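Local coordinates for protein similar to sp|P32453 Saccharomyces cerevisiae YNL315c ATP11 (Candida glabrata CBS 138, PDB 2P4F) that probably acts as a mitochondrial chaperone that binds the unassembled beta subunit of the F1-ATPase, at residues 97-102 / 191-196; 114-119 / 225-230; 130-135 / 233-238; 156-161 / 179-184. All blocks are in the same frame, centred on the assembly; numbering follows the deposited sequence.

Contact 1 (97-102 / 191-196); sequences KPYKTL and PNTVHC
Y99 and T193 set their side chains obliquely against each other where the loop before helix 102-105 meets the start of strand 193-200 in the antiparallel sheet of this half-barrel fold. The orientation of the tyrosine begins at its first torsion: CG sits in the crowded position between the backbone N and the carbonyl carbon (chi1 54°). Of the ring atoms, CD1 and CE1 come nearest the strand. CE1 of Y99 lies 3.7 Å from OG1 of T193, and CD1 of Y99 is 4.0 Å from CG2 of T193, so both branches of the threonine meet the CD1-CE1 bond of the ring. K97 CB covers part of one ring face, displaced toward the rim.

H195, two residues further along the strand, approaches differently. Its CE1 presents the imidazole edge to the aliphatic CB of Y99 at 3.9 Å, while its NE2 is hydrogen-bonded to Q218 of strand 215-220. The amide nitrogen of Q218 also bonds to K100 O, which makes Q218 a polar tie between loop and sheet. T101 crosses T193 at about a right angle, its CG2 3.8 Å from T193 OG1. That hydroxyl is therefore bordered by carbon from two loop residues, and a water is a polar partner of it. The water lies 2.8 Å from T193 OG1 and accepts from L102 N at 3.0 Å. It donates in turn to N192 O, 3.2 Å away.

Contact 2 (114-119 / 225-230); sequences LSKQEV and NDKDMV
L114 meets K227 through its backbone: K227 NZ donates a weak hydrogen bond to L114 O at 2.9 Å. The lysine bends at the end of its chain, with NZ swung to chi4 79°, and this turn brings the ammonium group beside the carbonyl. S115 comes next, and it is occupied with its own helix. It stands at the N-cap of helix 116-126, where S115 N donates to E118 OE1 (2.9 Å, nearly straight at 174°) and E118 N donates back to S115 OG at 3.0 Å. This reciprocal pair is a capping box, a classic helix-start motif, and K227, from the end of helix 224-227, reaches the carbonyl just ahead of this cap.

K116 follows and lays its extended side chain across the C-terminal end of that second helix. Its CE passes 2.9 Å from K227 O, and its NZ is near the same oxygen. K116 NZ also gives a hydrogen bond to a water 3.0 Å away, and the same water donates to D228 O at 2.8 Å. D228 has a positive phi, as often happens where a chain leaves a helix, and its OD1 is held by V141 N at the start of helix 140-153. The backbone of K116 also takes part, since M229 bends at chi3 (86°), which puts CE 3.5 Å from K116 O. V119, one turn further on, is buried: its CG2 rests 4.0 Å from K227 CE, its CG1 faces the M229 methyl, and L223 packs against it from outside the two segments.

Contact 3 (130-135 / 233-238); sequences RDDSLV and NGQVES
An antiparallel beta ladder pairs the edge strand 133-139 with strand 229-236, and it opens where D132 O accepts from V236 N at 2.9 Å, with the donor nearly along the C=O axis. Further in, L134 and G234 make a hydrogen-bonded pair with a bond in each direction: L134 N gives to G234 O at 2.9 Å, and G234 N gives to L134 O at 2.7 Å. The two acceptors are used differently. L134 N stands 48° out of the carbonyl plane of G234, and G234 O also accepts from a water at 2.8 Å. That water lies 2.7 Å from S133 OG and links the hydroxyl to the neighbouring backbone.

S133 and Q235 form a non-hydrogen-bonded pair, as do V135 and N233, all four on one face of the sheet. W123 and W127 cover V135 and N233 there, and the N233 amide is bonded to H220 and Q218. L134 points to the other face, against L244 and Q248 of helix 244-257, which V236 also touches.

Just before strand 133-139 begins, D132 lies beside Q235, pointing the same way, with carboxylate and amide planes 21° apart and D132 OD2 4.1 Å from Q235 CG. R130, poorly ordered, is modelled in a salt bridge with a weak bond from NH1 to D132 OD2 (2.9 Å), so its detail is doubtful. The strand directions differ by 158°, a twisted antiparallel pairing consistent with the outer strand of a curved, half-barrel sheet.

Contact 4 (156-161 / 179-184); sequences LFVLPL and VELQYV
Y183 CG stands anti to its carbonyl carbon (chi1 -87°), bringing the ring beside V158, while Q182 bends at chi2 (-60°), which turns its CD back along the ladder. The Y183 ring meets V158 obliquely, CD1 to V158 CG2 at 3.8 Å, and L156 CD1 comes near the same CD1 at 4.0 Å. F157 O lies at the ring's edge. On the opposite face from V158 and Y183, L159 CD1 packs on V184 CG2 at 3.8 Å, with helix 244-257 covering L159.

Six backbone hydrogen bonds, two for each of the pairs F157-V184, L159-Q182 and L161-E180, join the antiparallel strands 156-162 and 179-190. P160 occupies a non-hydrogen-bonded position opposite L181, where its missing N-H costs this ladder nothing; its CB instead rests 3.8 Å from V179 CB.

E180 O accepts twice, from L161 N at 2.8 Å and from Q182 NE2 at 3.0 Å, the donors arriving from opposite faces of its plane. With Q182 OE1 bonded to H214 and NE2 also packed on L161 CB, both ends of the buried amide have polar partners, which is consistent with a fixed rotation for this group.

All four contacts draw on one antiparallel sheet, yet their chemistry follows their place in it. Contacts 2, 3 and 4 are partly buried; contact 1 lies at the surface. Contacts 3 and 4 are ladders at the two outermost strands, 133-139 and 156-162, and rest on regular backbone bonds, with helix 244-257 packing against both. Contact 4 buries the larger surface and is the more apolar; contact 3 carries a charged, poorly ordered fringe. Contacts 1 and 2 join segments outside strand pairing: the first relies on ring packing and water, the second on lysine chains and a methionine. Contacts 2 and 3 share strand 229-236, while contacts 1 and 4 touch through C196 and V184 on neighbouring strands.

Contact 1 (97-102 / 191-196)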
loop_
_atom_site.group_PDB
_atom_site.type_symbol
_atom_site.label_atom_id
_atom_site.label_comp_id
_atom_site.label_asym_id
_atom_site.label_seq_id
_atom_site.Cartn_x
_atom_site.Cartn_y
_atom_site.Cartn_z
ATOM N N LYS A 97 -5.575 -10.253 18.664
ATOM C CA LYS A 97 -4.647 -9.299 18.100
ATOM C C LYS A 97 -5.224 -7.900 18.089
ATOM O O LYS A 97 -6.450 -7.740 17.962
ATOM C CB LYS A 97 -4.314 -9.719 16.659
ATOM C CG LYS A 97 -3.562 -11.035 16.542
ATOM C CD LYS A 97 -2.482 -11.092 17.611
ATOM C CE LYS A 97 -1.315 -10.175 17.298
ATOM N NZ LYS A 97 0.037 -10.738 17.630
ATOM N N PRO A 98 -4.408 -6.865 18.199
ATOM C CA PRO A 98 -4.924 -5.477 18.163
ATOM C C PRO A 98 -5.241 -5.012 16.759
ATOM O O PRO A 98 -5.791 -3.909 16.598
ATOM C CB PRO A 98 -3.789 -4.611 18.726
ATOM C CG PRO A 98 -2.583 -5.478 18.489
ATOM C CD PRO A 98 -2.995 -6.921 18.530
ATOM N N TYR A 99 -4.891 -5.796 15.740
ATOM C CA TYR A 99 -5.245 -5.460 14.370
ATOM C C TYR A 99 -6.213 -6.530 13.874
ATOM O O TYR A 99 -6.179 -7.674 14.370
ATOM C CB TYR A 99 -4.023 -5.402 13.445
ATOM C CG TYR A 99 -3.216 -6.683 13.518
ATOM C CD1 TYR A 99 -3.424 -7.723 12.620
ATOM C CD2 TYR A 99 -2.249 -6.843 14.508
ATOM C CE1 TYR A 99 -2.719 -8.901 12.658
ATOM C CE2 TYR A 99 -1.536 -8.020 14.546
ATOM C CZ TYR A 99 -1.757 -9.041 13.638
ATOM O OH TYR A 99 -1.039 -10.217 13.692
ATOM N N LYS A 100 -7.025 -6.128 12.918
ATOM C CA LYS A 100 -7.979 -7.071 12.353
ATOM C C LYS A 100 -7.301 -7.909 11.287
ATOM O O LYS A 100 -6.510 -7.389 10.493
ATOM C CB LYS A 100 -9.215 -6.370 11.775
ATOM C CG LYS A 100 -9.959 -5.753 12.957
ATOM C CD LYS A 100 -11.381 -5.441 12.606
ATOM C CE LYS A 100 -11.956 -4.567 13.709
ATOM N NZ LYS A 100 -12.850 -3.551 13.108
ATOM N N THR A 101 -7.569 -9.187 11.293
ATOM C CA THR A 101 -7.097 -10.060 10.239
ATOM C C THR A 101 -8.224 -10.469 9.301
ATOM O O THR A 101 -9.376 -10.053 9.548
ATOM C CB THR A 101 -6.435 -11.338 10.813
ATOM O OG1 THR A 101 -7.440 -12.163 11.405
ATOM C CG2 THR A 101 -5.401 -10.977 11.863
ATOM N N LEU A 102 -7.879 -11.234 8.267
ATOM C CA LEU A 102 -8.920 -11.555 7.295
ATOM C C LEU A 102 -10.112 -12.222 7.961
ATOM O O LEU A 102 -11.264 -11.901 7.580
ATOM C CB LEU A 102 -8.324 -12.428 6.179
ATOM C CG LEU A 102 -9.337 -12.774 5.073
ATOM C CD1 LEU A 102 -9.982 -11.516 4.443
ATOM C CD2 LEU A 102 -8.644 -13.574 3.995
ATOM N N PRO A 191 2.144 -12.512 10.382
ATOM C CA PRO A 191 2.617 -13.260 9.223
ATOM C C PRO A 191 1.644 -13.187 8.059
ATOM O O PRO A 191 2.092 -13.367 6.896
ATOM C CB PRO A 191 2.707 -14.714 9.716
ATOM C CG PRO A 191 1.987 -14.768 11.006
ATOM C CD PRO A 191 1.941 -13.372 11.568
ATOM N N ASN A 192 0.361 -12.939 8.336
ATOM C CA ASN A 192 -0.572 -12.891 7.198
ATOM C C ASN A 192 -1.161 -11.510 6.944
ATOM O O ASN A 192 -2.121 -11.338 6.173
ATOM C CB ASN A 192 -1.757 -13.841 7.464
ATOM C CG ASN A 192 -1.260 -15.274 7.371
ATOM O OD1 ASN A 192 -0.759 -15.661 6.308
ATOM N ND2 ASN A 192 -1.373 -16.031 8.454
ATOM N N THR A 193 -0.587 -10.473 7.602
ATOM C CA THR A 193 -1.234 -9.160 7.552
ATOM C C THR A 193 -0.199 -8.058 7.468
ATOM O O THR A 193 0.612 -7.896 8.397
ATOM C CB THR A 193 -2.086 -8.937 8.819
ATOM O OG1 THR A 193 -2.839 -10.128 9.137
ATOM C CG2 THR A 193 -3.119 -7.807 8.645
ATOM N N VAL A 194 -0.235 -7.302 6.378
ATOM C CA VAL A 194 0.778 -6.263 6.096
ATOM C C VAL A 194 0.055 -4.963 5.915
ATOM O O VAL A 194 -0.992 -4.943 5.231
ATOM C CB VAL A 194 1.558 -6.639 4.821
ATOM C CG1 VAL A 194 2.549 -5.513 4.463
ATOM C CG2 VAL A 194 2.294 -7.971 5.018
ATOM N N HIS A 195 0.524 -3.883 6.544
ATOM C CA HIS A 195 -0.163 -2.605 6.431
ATOM C C HIS A 195 0.701 -1.597 5.668
ATOM O O HIS A 195 1.934 -1.642 5.799
ATOM C CB HIS A 195 -0.427 -2.019 7.825
ATOM C CG HIS A 195 -1.363 -2.860 8.648
ATOM N ND1 HIS A 195 -1.547 -2.577 9.989
ATOM C CD2 HIS A 195 -2.202 -3.882 8.327
ATOM C CE1 HIS A 195 -2.465 -3.446 10.438
ATOM N NE2 HIS A 195 -2.887 -4.264 9.471
ATOM N N CYS A 196 0.063 -0.697 4.951
ATOM C CA CYS A 196 0.766 0.433 4.338
ATOM C C CYS A 196 0.082 1.687 4.850
ATOM O O CYS A 196 -1.169 1.801 4.662
ATOM C CB CYS A 196 0.706 0.293 2.798
ATOM S SG CYS A 196 1.624 1.678 2.033
HETATM O O HOH W 1 -4.986 -11.050 7.644
#

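Contact 2 (114-119 / 225-230)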
loop_
_atom_site.group_PDB
_atom_site.type_symbol
_atom_site.label_atom_id
_atom_site.label_comp_id
_atom_site.label_asym_id
_atom_site.label_seq_id
_atom_site.Cartn_x
_atom_site.Cartn_y
_atom_site.Cartn_z
ATOM N N LEU A 114 -14.659 -21.987 -1.256
ATOM C CA LEU A 114 -15.100 -21.093 -2.328
ATOM C C LEU A 114 -14.039 -20.991 -3.414
ATOM O O LEU A 114 -12.842 -21.175 -3.123
ATOM C CB LEU A 114 -15.426 -19.705 -1.769
ATOM C CG LEU A 114 -16.642 -19.711 -0.818
ATOM C CD1 LEU A 114 -16.896 -18.254 -0.380
ATOM C CD2 LEU A 114 -17.851 -20.322 -1.492
ATOM N N SER A 115 -14.453 -20.636 -4.646
ATOM C CA SER A 115 -13.483 -20.390 -5.695
ATOM C C SER A 115 -12.843 -19.016 -5.500
ATOM O O SER A 115 -13.311 -18.182 -4.713
ATOM C CB SER A 115 -14.186 -20.429 -7.036
ATOM O OG SER A 115 -15.050 -19.283 -7.139
ATOM N N LYS A 116 -11.760 -18.799 -6.262
ATOM C CA LYS A 116 -11.112 -17.461 -6.219
ATOM C C LYS A 116 -12.114 -16.359 -6.534
ATOM O O LYS A 116 -12.144 -15.273 -5.911
ATOM C CB LYS A 116 -9.946 -17.454 -7.213
ATOM C CG LYS A 116 -8.793 -18.400 -6.894
ATOM C CD LYS A 116 -7.678 -18.069 -7.897
ATOM C CE LYS A 116 -6.453 -18.933 -7.870
ATOM N NZ LYS A 116 -5.382 -18.137 -8.598
ATOM N N GLN A 117 -12.955 -16.564 -7.545
ATOM C CA GLN A 117 -13.926 -15.532 -7.953
ATOM C C GLN A 117 -14.971 -15.316 -6.870
ATOM O O GLN A 117 -15.338 -14.183 -6.601
ATOM C CB GLN A 117 -14.607 -15.924 -9.274
ATOM C CG GLN A 117 -15.692 -14.929 -9.651
ATOM C CD GLN A 117 -16.146 -14.976 -11.091
ATOM O OE1 GLN A 117 -15.622 -14.274 -11.958
ATOM N NE2 GLN A 117 -17.169 -15.802 -11.314
ATOM N N GLU A 118 -15.426 -16.431 -6.282
ATOM C CA GLU A 118 -16.428 -16.280 -5.193
ATOM C C GLU A 118 -15.842 -15.519 -4.026
ATOM O O GLU A 118 -16.527 -14.660 -3.473
ATOM C CB GLU A 118 -16.862 -17.680 -4.753
ATOM C CG GLU A 118 -17.773 -18.266 -5.875
ATOM C CD GLU A 118 -18.034 -19.752 -5.692
ATOM O OE1 GLU A 118 -17.283 -20.518 -5.052
ATOM O OE2 GLU A 118 -19.076 -20.195 -6.253
ATOM N N VAL A 119 -14.587 -15.797 -3.642
ATOM C CA VAL A 119 -13.974 -15.006 -2.570
ATOM C C VAL A 119 -13.886 -13.535 -2.954
ATOM O O VAL A 119 -14.184 -12.645 -2.122
ATOM C CB VAL A 119 -12.557 -15.512 -2.252
ATOM C CG1 VAL A 119 -11.849 -14.572 -1.229
ATOM C CG2 VAL A 119 -12.655 -16.956 -1.695
ATOM N N ASN A 225 -1.176 -18.875 0.048
ATOM C CA ASN A 225 -0.644 -20.216 -0.275
ATOM C C ASN A 225 -1.673 -21.073 -0.972
ATOM O O ASN A 225 -1.384 -21.873 -1.872
ATOM C CB ASN A 225 -0.153 -20.830 1.042
ATOM C CG ASN A 225 1.136 -20.168 1.510
ATOM O OD1 ASN A 225 1.941 -19.719 0.681
ATOM N ND2 ASN A 225 1.359 -20.068 2.826
ATOM N N ASP A 226 -2.949 -21.006 -0.621
ATOM C CA ASP A 226 -3.889 -21.939 -1.244
ATOM C C ASP A 226 -4.496 -21.415 -2.543
ATOM O O ASP A 226 -4.816 -22.259 -3.411
ATOM C CB ASP A 226 -5.080 -22.288 -0.368
ATOM C CG ASP A 226 -4.831 -22.419 1.106
ATOM O OD1 ASP A 226 -4.275 -23.442 1.578
ATOM O OD2 ASP A 226 -5.221 -21.468 1.838
ATOM N N LYS A 227 -4.674 -20.099 -2.605
ATOM C CA LYS A 227 -5.365 -19.558 -3.779
ATOM C C LYS A 227 -4.528 -18.537 -4.537
ATOM O O LYS A 227 -5.028 -17.966 -5.494
ATOM C CB LYS A 227 -6.668 -18.868 -3.385
ATOM C CG LYS A 227 -7.752 -19.847 -2.947
ATOM C CD LYS A 227 -9.014 -19.100 -2.484
ATOM C CE LYS A 227 -10.219 -19.963 -2.823
ATOM N NZ LYS A 227 -10.316 -21.024 -1.762
ATOM N N ASP A 228 -3.271 -18.298 -4.103
ATOM C CA ASP A 228 -2.431 -17.319 -4.780
ATOM C C ASP A 228 -3.078 -15.935 -4.893
ATOM O O ASP A 228 -2.905 -15.213 -5.876
ATOM C CB ASP A 228 -2.042 -17.846 -6.173
ATOM C CG ASP A 228 -0.886 -17.057 -6.752
ATOM O OD1 ASP A 228 0.001 -16.525 -6.049
ATOM O OD2 ASP A 228 -0.882 -16.938 -8.004
ATOM N N MET A 229 -3.799 -15.544 -3.853
ATOM C CA MET A 229 -4.544 -14.304 -3.772
ATOM C C MET A 229 -4.214 -13.485 -2.551
ATOM O O MET A 229 -4.053 -14.089 -1.488
ATOM C CB MET A 229 -6.061 -14.624 -3.624
ATOM C CG MET A 229 -6.769 -15.222 -4.798
ATOM S SD MET A 229 -8.449 -15.608 -4.173
ATOM C CE MET A 229 -9.231 -14.026 -4.464
ATOM N N VAL A 230 -4.128 -12.175 -2.721
ATOM C CA VAL A 230 -3.987 -11.233 -1.596
ATOM C C VAL A 230 -5.199 -10.339 -1.594
ATOM O O VAL A 230 -5.543 -9.799 -2.678
ATOM C CB VAL A 230 -2.679 -10.404 -1.732
ATOM C CG1 VAL A 230 -2.602 -9.308 -0.698
ATOM C CG2 VAL A 230 -1.510 -11.384 -1.651
HETATM O O HOH W 2 -4.300 -15.327 -8.253
#

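Contact 3 (130-135 / 233-238)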
loop_
_atom_site.group_PDB
_atom_site.type_symbol
_atom_site.label_atom_id
_atom_site.label_comp_id
_atom_site.label_asym_id
_atom_site.label_seq_id
_atom_site.Cartn_x
_atom_site.Cartn_y
_atom_site.Cartn_z
ATOM N N ARG A 130 -19.457 1.547 1.146
ATOM C CA ARG A 130 -18.628 2.685 1.534
ATOM C C ARG A 130 -18.193 3.638 0.425
ATOM O O ARG A 130 -18.043 3.276 -0.752
ATOM C CB ARG A 130 -17.332 2.153 2.148
ATOM C CG ARG A 130 -17.475 1.215 3.342
ATOM C CD ARG A 130 -16.351 1.675 4.263
ATOM N NE ARG A 130 -16.073 0.800 5.384
ATOM C CZ ARG A 130 -15.394 1.292 6.425
ATOM N NH1 ARG A 130 -14.995 2.551 6.404
ATOM N NH2 ARG A 130 -15.137 0.502 7.445
ATOM N N ASP A 131 -17.929 4.895 0.826
ATOM C CA ASP A 131 -17.297 5.790 -0.149
ATOM C C ASP A 131 -15.924 6.237 0.343
ATOM O O ASP A 131 -15.331 7.178 -0.155
ATOM C CB ASP A 131 -18.160 7.002 -0.503
ATOM C CG ASP A 131 -18.413 7.894 0.690
ATOM O OD1 ASP A 131 -17.922 7.543 1.788
ATOM O OD2 ASP A 131 -19.096 8.928 0.518
ATOM N N ASP A 132 -15.386 5.550 1.350
ATOM C CA ASP A 132 -14.041 5.910 1.771
ATOM C C ASP A 132 -13.078 4.761 1.519
ATOM O O ASP A 132 -11.968 4.839 2.041
ATOM C CB ASP A 132 -14.112 6.289 3.251
ATOM C CG ASP A 132 -14.548 5.102 4.095
ATOM O OD1 ASP A 132 -15.080 4.099 3.588
ATOM O OD2 ASP A 132 -14.355 5.171 5.324
ATOM N N SER A 133 -13.452 3.750 0.758
ATOM C CA SER A 133 -12.713 2.481 0.703
ATOM C C SER A 133 -12.004 2.229 -0.613
ATOM O O SER A 133 -12.598 2.496 -1.649
ATOM C CB SER A 133 -13.667 1.289 0.953
ATOM O OG SER A 133 -13.928 1.326 2.359
ATOM N N LEU A 134 -10.808 1.679 -0.463
ATOM C CA LEU A 134 -9.975 1.115 -1.515
ATOM C C LEU A 134 -10.031 -0.398 -1.387
ATOM O O LEU A 134 -9.843 -0.955 -0.306
ATOM C CB LEU A 134 -8.503 1.545 -1.393
ATOM C CG LEU A 134 -8.204 3.057 -1.523
ATOM C CD1 LEU A 134 -6.716 3.274 -1.693
ATOM C CD2 LEU A 134 -8.934 3.658 -2.702
ATOM N N VAL A 135 -10.359 -1.115 -2.467
ATOM C CA VAL A 135 -10.507 -2.548 -2.394
ATOM C C VAL A 135 -9.815 -3.171 -3.591
ATOM O O VAL A 135 -9.998 -2.649 -4.696
ATOM C CB VAL A 135 -11.998 -2.963 -2.396
ATOM C CG1 VAL A 135 -12.155 -4.465 -2.281
ATOM C CG2 VAL A 135 -12.722 -2.274 -1.243
ATOM N N ASN A 233 -7.773 -4.096 1.631
ATOM C CA ASN A 233 -8.818 -3.147 2.000
ATOM C C ASN A 233 -8.106 -1.900 2.523
ATOM O O ASN A 233 -7.195 -2.009 3.332
ATOM C CB ASN A 233 -9.818 -3.665 3.035
ATOM C CG ASN A 233 -9.153 -4.151 4.305
ATOM O OD1 ASN A 233 -8.518 -5.204 4.274
ATOM N ND2 ASN A 233 -9.238 -3.516 5.466
ATOM N N GLY A 234 -8.510 -0.727 2.062
ATOM C CA GLY A 234 -7.924 0.486 2.630
ATOM C C GLY A 234 -9.028 1.468 2.886
ATOM O O GLY A 234 -10.159 1.368 2.356
ATOM N N GLN A 235 -8.721 2.421 3.744
ATOM C CA GLN A 235 -9.713 3.447 4.088
ATOM C C GLN A 235 -9.017 4.811 4.030
ATOM O O GLN A 235 -7.840 4.905 4.500
ATOM C CB GLN A 235 -10.316 3.285 5.493
ATOM C CG GLN A 235 -11.471 2.296 5.572
ATOM C CD GLN A 235 -11.876 1.922 6.989
ATOM O OE1 GLN A 235 -12.717 1.062 7.228
ATOM N NE2 GLN A 235 -11.269 2.585 7.970
ATOM N N VAL A 236 -9.667 5.814 3.512
ATOM C CA VAL A 236 -9.162 7.187 3.524
ATOM C C VAL A 236 -9.969 7.972 4.539
ATOM O O VAL A 236 -11.224 7.920 4.507
ATOM C CB VAL A 236 -9.282 7.857 2.134
ATOM C CG1 VAL A 236 -8.718 9.278 2.129
ATOM C CG2 VAL A 236 -8.573 6.950 1.147
ATOM N N GLU A 237 -9.342 8.703 5.427
ATOM C CA GLU A 237 -10.053 9.432 6.466
ATOM C C GLU A 237 -10.876 10.575 5.879
ATOM O O GLU A 237 -10.445 11.399 5.080
ATOM C CB GLU A 237 -9.036 9.982 7.465
ATOM C CG GLU A 237 -8.295 8.950 8.296
ATOM C CD GLU A 237 -9.233 8.232 9.235
ATOM O OE1 GLU A 237 -9.405 7.005 9.110
ATOM O OE2 GLU A 237 -9.826 8.898 10.101
ATOM N N SER A 238 -12.139 10.650 6.317
ATOM C CA SER A 238 -13.000 11.654 5.679
ATOM C C SER A 238 -12.617 13.064 6.112
ATOM O O SER A 238 -12.905 14.011 5.352
ATOM C CB SER A 238 -14.476 11.389 5.936
ATOM O OG SER A 238 -14.730 10.978 7.268
HETATM O O HOH W 3 -12.102 -0.352 3.299
#

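Contact 4 (156-161 / 179-184)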
loop_
_atom_site.group_PDB
_atom_site.type_symbol
_atom_site.label_atom_id
_atom_site.label_comp_id
_atom_site.label_asym_id
_atom_site.label_seq_id
_atom_site.Cartn_x
_atom_site.Cartn_y
_atom_site.Cartn_z
ATOM N N LEU A 156 10.194 2.465 4.560
ATOM C CA LEU A 156 9.791 3.863 4.677
ATOM C C LEU A 156 10.032 4.546 3.346
ATOM O O LEU A 156 11.059 4.293 2.698
ATOM C CB LEU A 156 10.598 4.533 5.794
ATOM C CG LEU A 156 10.179 5.978 6.107
ATOM C CD1 LEU A 156 8.760 6.017 6.676
ATOM C CD2 LEU A 156 11.181 6.626 7.086
ATOM N N PHE A 157 9.147 5.424 2.927
ATOM C CA PHE A 157 9.438 6.194 1.718
ATOM C C PHE A 157 8.705 7.528 1.811
ATOM O O PHE A 157 7.972 7.762 2.772
ATOM C CB PHE A 157 9.056 5.427 0.460
ATOM C CG PHE A 157 9.741 5.903 -0.833
ATOM C CD1 PHE A 157 11.119 6.198 -0.846
ATOM C CD2 PHE A 157 9.023 6.030 -1.991
ATOM C CE1 PHE A 157 11.770 6.600 -2.021
ATOM C CE2 PHE A 157 9.660 6.421 -3.176
ATOM C CZ PHE A 157 11.026 6.690 -3.170
ATOM N N VAL A 158 8.965 8.412 0.843
ATOM C CA VAL A 158 8.210 9.672 0.729
ATOM C C VAL A 158 7.666 9.743 -0.671
ATOM O O VAL A 158 8.389 9.349 -1.624
ATOM C CB VAL A 158 9.143 10.871 1.007
ATOM C CG1 VAL A 158 8.435 12.162 0.721
ATOM C CG2 VAL A 158 9.603 10.773 2.470
ATOM N N LEU A 159 6.419 10.199 -0.846
ATOM C CA LEU A 159 5.888 10.396 -2.168
ATOM C C LEU A 159 5.214 11.748 -2.246
ATOM O O LEU A 159 4.611 12.175 -1.267
ATOM C CB LEU A 159 4.791 9.363 -2.528
ATOM C CG LEU A 159 5.252 7.953 -2.838
ATOM C CD1 LEU A 159 4.000 7.065 -2.998
ATOM C CD2 LEU A 159 6.127 7.854 -4.086
ATOM N N PRO A 160 5.255 12.381 -3.402
ATOM C CA PRO A 160 4.517 13.617 -3.517
ATOM C C PRO A 160 3.048 13.354 -3.868
ATOM O O PRO A 160 2.689 12.457 -4.634
ATOM C CB PRO A 160 5.204 14.284 -4.733
ATOM C CG PRO A 160 5.618 13.117 -5.582
ATOM C CD PRO A 160 5.963 11.992 -4.646
ATOM N N LEU A 161 2.206 14.174 -3.280
ATOM C CA LEU A 161 0.839 14.291 -3.758
ATOM C C LEU A 161 0.705 15.621 -4.525
ATOM O O LEU A 161 0.806 16.731 -3.979
ATOM C CB LEU A 161 -0.072 14.144 -2.549
ATOM C CG LEU A 161 -1.565 14.255 -2.769
ATOM C CD1 LEU A 161 -1.955 13.257 -3.863
ATOM C CD2 LEU A 161 -2.298 14.002 -1.459
ATOM N N VAL A 179 3.495 20.361 -4.726
ATOM C CA VAL A 179 3.288 19.005 -4.260
ATOM C C VAL A 179 3.347 19.031 -2.728
ATOM O O VAL A 179 4.024 19.857 -2.119
ATOM C CB VAL A 179 4.278 17.960 -4.783
ATOM C CG1 VAL A 179 4.171 17.844 -6.299
ATOM C CG2 VAL A 179 5.699 18.308 -4.344
ATOM N N GLU A 180 2.593 18.091 -2.188
ATOM C CA GLU A 180 2.625 17.881 -0.736
ATOM C C GLU A 180 3.261 16.538 -0.444
ATOM O O GLU A 180 2.771 15.502 -0.937
ATOM C CB GLU A 180 1.196 17.951 -0.207
ATOM C CG GLU A 180 0.571 19.307 -0.565
ATOM C CD GLU A 180 -0.807 19.450 0.049
ATOM O OE1 GLU A 180 -1.158 18.675 0.963
ATOM O OE2 GLU A 180 -1.557 20.347 -0.388
ATOM N N LEU A 181 4.372 16.530 0.326
ATOM C CA LEU A 181 4.995 15.241 0.592
ATOM C C LEU A 181 4.228 14.419 1.621
ATOM O O LEU A 181 3.707 14.980 2.579
ATOM C CB LEU A 181 6.429 15.458 1.120
ATOM C CG LEU A 181 7.353 16.212 0.164
ATOM C CD1 LEU A 181 8.720 16.395 0.853
ATOM C CD2 LEU A 181 7.459 15.485 -1.170
ATOM N N GLN A 182 4.249 13.118 1.354
ATOM C CA GLN A 182 3.608 12.115 2.197
ATOM C C GLN A 182 4.641 11.111 2.648
ATOM O O GLN A 182 5.427 10.705 1.798
ATOM C CB GLN A 182 2.543 11.367 1.390
ATOM C CG GLN A 182 1.599 12.288 0.614
ATOM C CD GLN A 182 0.804 13.252 1.466
ATOM O OE1 GLN A 182 0.214 12.838 2.468
ATOM N NE2 GLN A 182 0.727 14.548 1.096
ATOM N N TYR A 183 4.602 10.697 3.912
ATOM C CA TYR A 183 5.330 9.481 4.265
ATOM C C TYR A 183 4.520 8.270 3.886
ATOM O O TYR A 183 3.281 8.271 4.042
ATOM C CB TYR A 183 5.513 9.459 5.778
ATOM C CG TYR A 183 6.737 10.178 6.309
ATOM C CD1 TYR A 183 7.992 9.822 5.827
ATOM C CD2 TYR A 183 6.657 11.142 7.290
ATOM C CE1 TYR A 183 9.147 10.452 6.295
ATOM C CE2 TYR A 183 7.786 11.775 7.784
ATOM C CZ TYR A 183 9.037 11.427 7.267
ATOM O OH TYR A 183 10.179 11.993 7.733
ATOM N N VAL A 184 5.226 7.242 3.441
ATOM C CA VAL A 184 4.693 5.905 3.220
ATOM C C VAL A 184 5.376 4.981 4.199
ATOM O O VAL A 184 6.636 4.972 4.185
ATOM C CB VAL A 184 4.981 5.432 1.780
ATOM C CG1 VAL A 184 4.533 3.980 1.576
ATOM C CG2 VAL A 184 4.330 6.382 0.772
#